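Local atomic coordinates of probable thioesterase (Thermus thermophilus, PDB entry 1Z54), a protein that probably hydrolyses fatty acyl-CoA thioesters, as a hot-dog-fold member of the 4-hydroxybenzoyl-CoA thioesterase family. Residues Ala31-Phe36 and Phe89-Glu94. Sequence-based numbering, arbitrary orientation.
Sequences AARVDF and FRYRVE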
ATOM      1  N   ALA A  31      -2.775  13.129  -1.320  1.00 11.97           N
ATOM      2  CA  ALA A  31      -1.580  13.878  -1.687  1.00 12.90           C
ATOM      3  C   ALA A  31      -1.974  15.269  -2.187  1.00 13.63           C
ATOM      4  O   ALA A  31      -1.357  16.266  -1.804  1.00 11.99           O
ATOM      5  CB  ALA A  31      -0.799  13.127  -2.764  1.00 12.85           C
ATOM      6  N   ALA A  32      -3.010  15.327  -3.026  1.00 14.04           N
ATOM      7  CA  ALA A  32      -3.496  16.589  -3.582  1.00 14.99           C
ATOM      8  C   ALA A  32      -4.070  17.465  -2.479  1.00 16.06           C
ATOM      9  O   ALA A  32      -3.821  18.670  -2.439  1.00 15.19           O
ATOM     10  CB  ALA A  32      -4.559  16.323  -4.640  1.00 14.22           C
ATOM     11  N   ARG A  33      -4.849  16.856  -1.588  1.00 13.95           N
ATOM     12  CA  ARG A  33      -5.436  17.588  -0.470  1.00 13.83           C
ATOM     13  C   ARG A  33      -4.312  18.202   0.386  1.00 15.23           C
ATOM     14  O   ARG A  33      -4.355  19.383   0.755  1.00 13.97           O
ATOM     15  CB  ARG A  33      -6.304  16.637   0.374  1.00 13.04           C
ATOM     16  CG  ARG A  33      -6.894  17.274   1.626  1.00 13.36           C
ATOM     17  CD  ARG A  33      -7.941  16.397   2.334  1.00 14.38           C
ATOM     18  NE  ARG A  33      -7.453  15.110   2.850  1.00 16.80           N
ATOM     19  CZ  ARG A  33      -7.540  13.949   2.199  1.00 18.85           C
ATOM     20  NH1 ARG A  33      -8.090  13.896   0.992  1.00 17.77           N
ATOM     21  NH2 ARG A  33      -7.114  12.827   2.767  1.00 17.28           N
ATOM     22  N   VAL A  34      -3.301  17.391   0.685  1.00 14.40           N
ATOM     23  CA  VAL A  34      -2.163  17.825   1.486  1.00 15.57           C
ATOM     24  C   VAL A  34      -1.402  18.983   0.814  1.00 17.35           C
ATOM     25  O   VAL A  34      -0.971  19.936   1.473  1.00 15.55           O
ATOM     26  CB  VAL A  34      -1.205  16.627   1.729  1.00 18.80           C
ATOM     27  CG1 VAL A  34       0.176  17.120   2.105  1.00 17.11           C
ATOM     28  CG2 VAL A  34      -1.780  15.725   2.826  1.00 16.06           C
ATOM     29  N   ASP A  35      -1.234  18.884  -0.497  1.00 16.47           N
ATOM     30  CA  ASP A  35      -0.543  19.905  -1.271  1.00 19.16           C
ATOM     31  C   ASP A  35      -1.372  21.201  -1.229  1.00 18.56           C
ATOM     32  O   ASP A  35      -0.833  22.296  -1.063  1.00 19.68           O
ATOM     33  CB  ASP A  35      -0.367  19.402  -2.708  1.00 19.56           C
ATOM     34  CG  ASP A  35       0.452  20.345  -3.575  1.00 22.32           C
ATOM     35  OD1 ASP A  35       1.447  20.912  -3.084  1.00 23.85           O
ATOM     36  OD2 ASP A  35       0.106  20.499  -4.760  1.00 24.29           O
ATOM     37  N   PHE A  36      -2.686  21.057  -1.364  1.00 17.98           N
ATOM     38  CA  PHE A  36      -3.615  22.189  -1.329  1.00 19.82           C
ATOM     39  C   PHE A  36      -3.459  22.934  -0.001  1.00 20.13           C
ATOM     40  O   PHE A  36      -3.243  24.153   0.024  1.00 17.92           O
ATOM     41  CB  PHE A  36      -5.043  21.658  -1.496  1.00 19.84           C
ATOM     42  CG  PHE A  36      -6.123  22.708  -1.405  1.00 18.97           C
ATOM     43  CD1 PHE A  36      -6.569  23.166  -0.173  1.00 18.38           C
ATOM     44  CD2 PHE A  36      -6.729  23.197  -2.561  1.00 21.66           C
ATOM     45  CE1 PHE A  36      -7.609  24.092  -0.089  1.00 20.56           C
ATOM     46  CE2 PHE A  36      -7.773  24.127  -2.493  1.00 20.44           C
ATOM     47  CZ  PHE A  36      -8.214  24.575  -1.258  1.00 20.35           C
ATOM     48  N   PHE A  89     -13.801  18.418   0.273  1.00 15.12           N
ATOM     49  CA  PHE A  89     -12.956  18.667  -0.882  1.00 14.99           C
ATOM     50  C   PHE A  89     -13.507  17.904  -2.069  1.00 17.29           C
ATOM     51  O   PHE A  89     -14.050  16.807  -1.925  1.00 18.37           O
ATOM     52  CB  PHE A  89     -11.511  18.202  -0.643  1.00 17.11           C
ATOM     53  CG  PHE A  89     -10.788  18.978   0.411  1.00 17.73           C
ATOM     54  CD1 PHE A  89     -10.988  18.702   1.754  1.00 17.26           C
ATOM     55  CD2 PHE A  89      -9.919  20.010   0.057  1.00 19.11           C
ATOM     56  CE1 PHE A  89     -10.337  19.442   2.735  1.00 20.25           C
ATOM     57  CE2 PHE A  89      -9.261  20.756   1.025  1.00 17.83           C
ATOM     58  CZ  PHE A  89      -9.470  20.473   2.369  1.00 20.39           C
ATOM     59  N   ARG A  90     -13.367  18.495  -3.247  1.00 17.91           N
ATOM     60  CA  ARG A  90     -13.809  17.858  -4.472  1.00 19.31           C
ATOM     61  C   ARG A  90     -12.602  17.790  -5.384  1.00 18.35           C
ATOM     62  O   ARG A  90     -11.803  18.722  -5.432  1.00 17.44           O
ATOM     63  CB  ARG A  90     -14.947  18.646  -5.115  1.00 20.93           C
ATOM     64  CG  ARG A  90     -16.289  18.370  -4.475  1.00 21.80           C
ATOM     65  CD  ARG A  90     -17.415  18.756  -5.406  1.00 27.79           C
ATOM     66  NE  ARG A  90     -18.641  18.029  -5.095  1.00 35.18           N
ATOM     67  CZ  ARG A  90     -18.772  16.706  -5.169  1.00 37.03           C
ATOM     68  NH1 ARG A  90     -19.931  16.138  -4.867  1.00 37.60           N
ATOM     69  NH2 ARG A  90     -17.748  15.951  -5.547  1.00 40.05           N
ATOM     70  N   TYR A  91     -12.457  16.682  -6.101  1.00 18.00           N
ATOM     71  CA  TYR A  91     -11.298  16.518  -6.960  1.00 17.23           C
ATOM     72  C   TYR A  91     -11.587  16.007  -8.354  1.00 16.71           C
ATOM     73  O   TYR A  91     -12.578  15.319  -8.591  1.00 14.54           O
ATOM     74  CB  TYR A  91     -10.303  15.534  -6.338  1.00 16.88           C
ATOM     75  CG  TYR A  91     -10.116  15.627  -4.848  1.00 17.76           C
ATOM     76  CD1 TYR A  91     -11.111  15.194  -3.963  1.00 18.26           C
ATOM     77  CD2 TYR A  91      -8.907  16.067  -4.315  1.00 16.32           C
ATOM     78  CE1 TYR A  91     -10.894  15.190  -2.577  1.00 17.85           C
ATOM     79  CE2 TYR A  91      -8.682  16.066  -2.943  1.00 17.20           C
ATOM     80  CZ  TYR A  91      -9.675  15.625  -2.079  1.00 16.47           C
ATOM     81  OH  TYR A  91      -9.429  15.610  -0.724  1.00 13.95           O
ATOM     82  N   ARG A  92     -10.674  16.330  -9.264  1.00 16.87           N
ATOM     83  CA  ARG A  92     -10.740  15.864 -10.639  1.00 17.79           C
ATOM     84  C   ARG A  92      -9.354  15.334 -10.956  1.00 18.51           C
ATOM     85  O   ARG A  92      -8.355  16.047 -10.805  1.00 17.78           O
ATOM     86  CB  ARG A  92     -11.102  16.998 -11.604  1.00 19.19           C
ATOM     87  CG  ARG A  92     -12.572  17.389 -11.555  1.00 20.64           C
ATOM     88  CD  ARG A  92     -12.927  18.522 -12.515  1.00 22.84           C
ATOM     89  NE  ARG A  92     -13.151  18.063 -13.883  1.00 24.07           N
ATOM     90  CZ  ARG A  92     -12.191  17.873 -14.780  1.00 26.18           C
ATOM     91  NH1 ARG A  92     -10.927  18.108 -14.460  1.00 26.06           N
ATOM     92  NH2 ARG A  92     -12.499  17.440 -15.998  1.00 26.34           N
ATOM     93  N   VAL A  93      -9.288  14.069 -11.356  1.00 16.91           N
ATOM     94  CA  VAL A  93      -8.020  13.460 -11.695  1.00 18.76           C
ATOM     95  C   VAL A  93      -7.989  13.316 -13.200  1.00 20.98           C
ATOM     96  O   VAL A  93      -8.788  12.578 -13.776  1.00 20.76           O
ATOM     97  CB  VAL A  93      -7.861  12.055 -11.084  1.00 17.87           C
ATOM     98  CG1 VAL A  93      -6.480  11.513 -11.425  1.00 17.53           C
ATOM     99  CG2 VAL A  93      -8.068  12.099  -9.572  1.00 17.18           C
ATOM    100  N   GLU A  94      -7.070  14.017 -13.846  1.00 21.48           N
ATOM    101  CA  GLU A  94      -6.993  13.922 -15.284  1.00 25.83           C
ATOM    102  C   GLU A  94      -5.579  13.785 -15.815  1.00 27.08           C
ATOM    103  O   GLU A  94      -4.602  13.837 -15.065  1.00 26.91           O
ATOM    104  CB  GLU A  94      -7.703  15.123 -15.927  1.00 30.17           C
ATOM    105  CG  GLU A  94      -7.305  16.476 -15.392  1.00 34.32           C
ATOM    106  CD  GLU A  94      -8.095  17.598 -16.033  1.00 37.27           C
ATOM    107  OE1 GLU A  94      -8.033  17.743 -17.267  1.00 40.46           O
ATOM    108  OE2 GLU A  94      -8.787  18.337 -15.308  1.00 40.25           O
TER
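Two hydrogen bonds grip the phenolic oxygen of Y91: one from the R33 guanidinium, the other shared with the hydroxyl of T105 on strand 98-111. The first runs from R33 NH1 to Y91 OH over 2.8 Å with an N-H...O angle of 152°, and the oxygen lies only 5° out of the guanidinium plane. That plane stands 78° from the tyrosine ring, so the hydroxyl tip meets the edge of the guanidinium, and the planes do not stack. R33 gets there with CG anti to the backbone N and a bend at chi3, which curls the chain round the hydroxyl; R33 CB and CD each come within 3.5 Å of Y91 OH. The same aliphatic stem covers one face of F89, R33 CG sitting 4.1 Å from the ring centroid almost on its normal, a CH-pi contact. F89 in turn directs its edge at the face of F36 in a T-shaped pair, centroids 5.6 Å apart, with F89 CE2 3.8 Å from F36 CD1. Beside this, the methyl of A32 touches the edge of Y91. An alanine in place of R33 would probably leave the buried Y91 hydroxyl leaning on T105 and strip the cover from that F89 face. R33 NH2 also hydrogen-bonds a glycerol, probably from the crystallisation liquor, which may mark a pocket, and H22 of the second subunit packs against R33. The contact seats helix 24-39 on the antiparallel hot-dog sheet, over strand 86-95, which lies between strands 72-82 and 98-111.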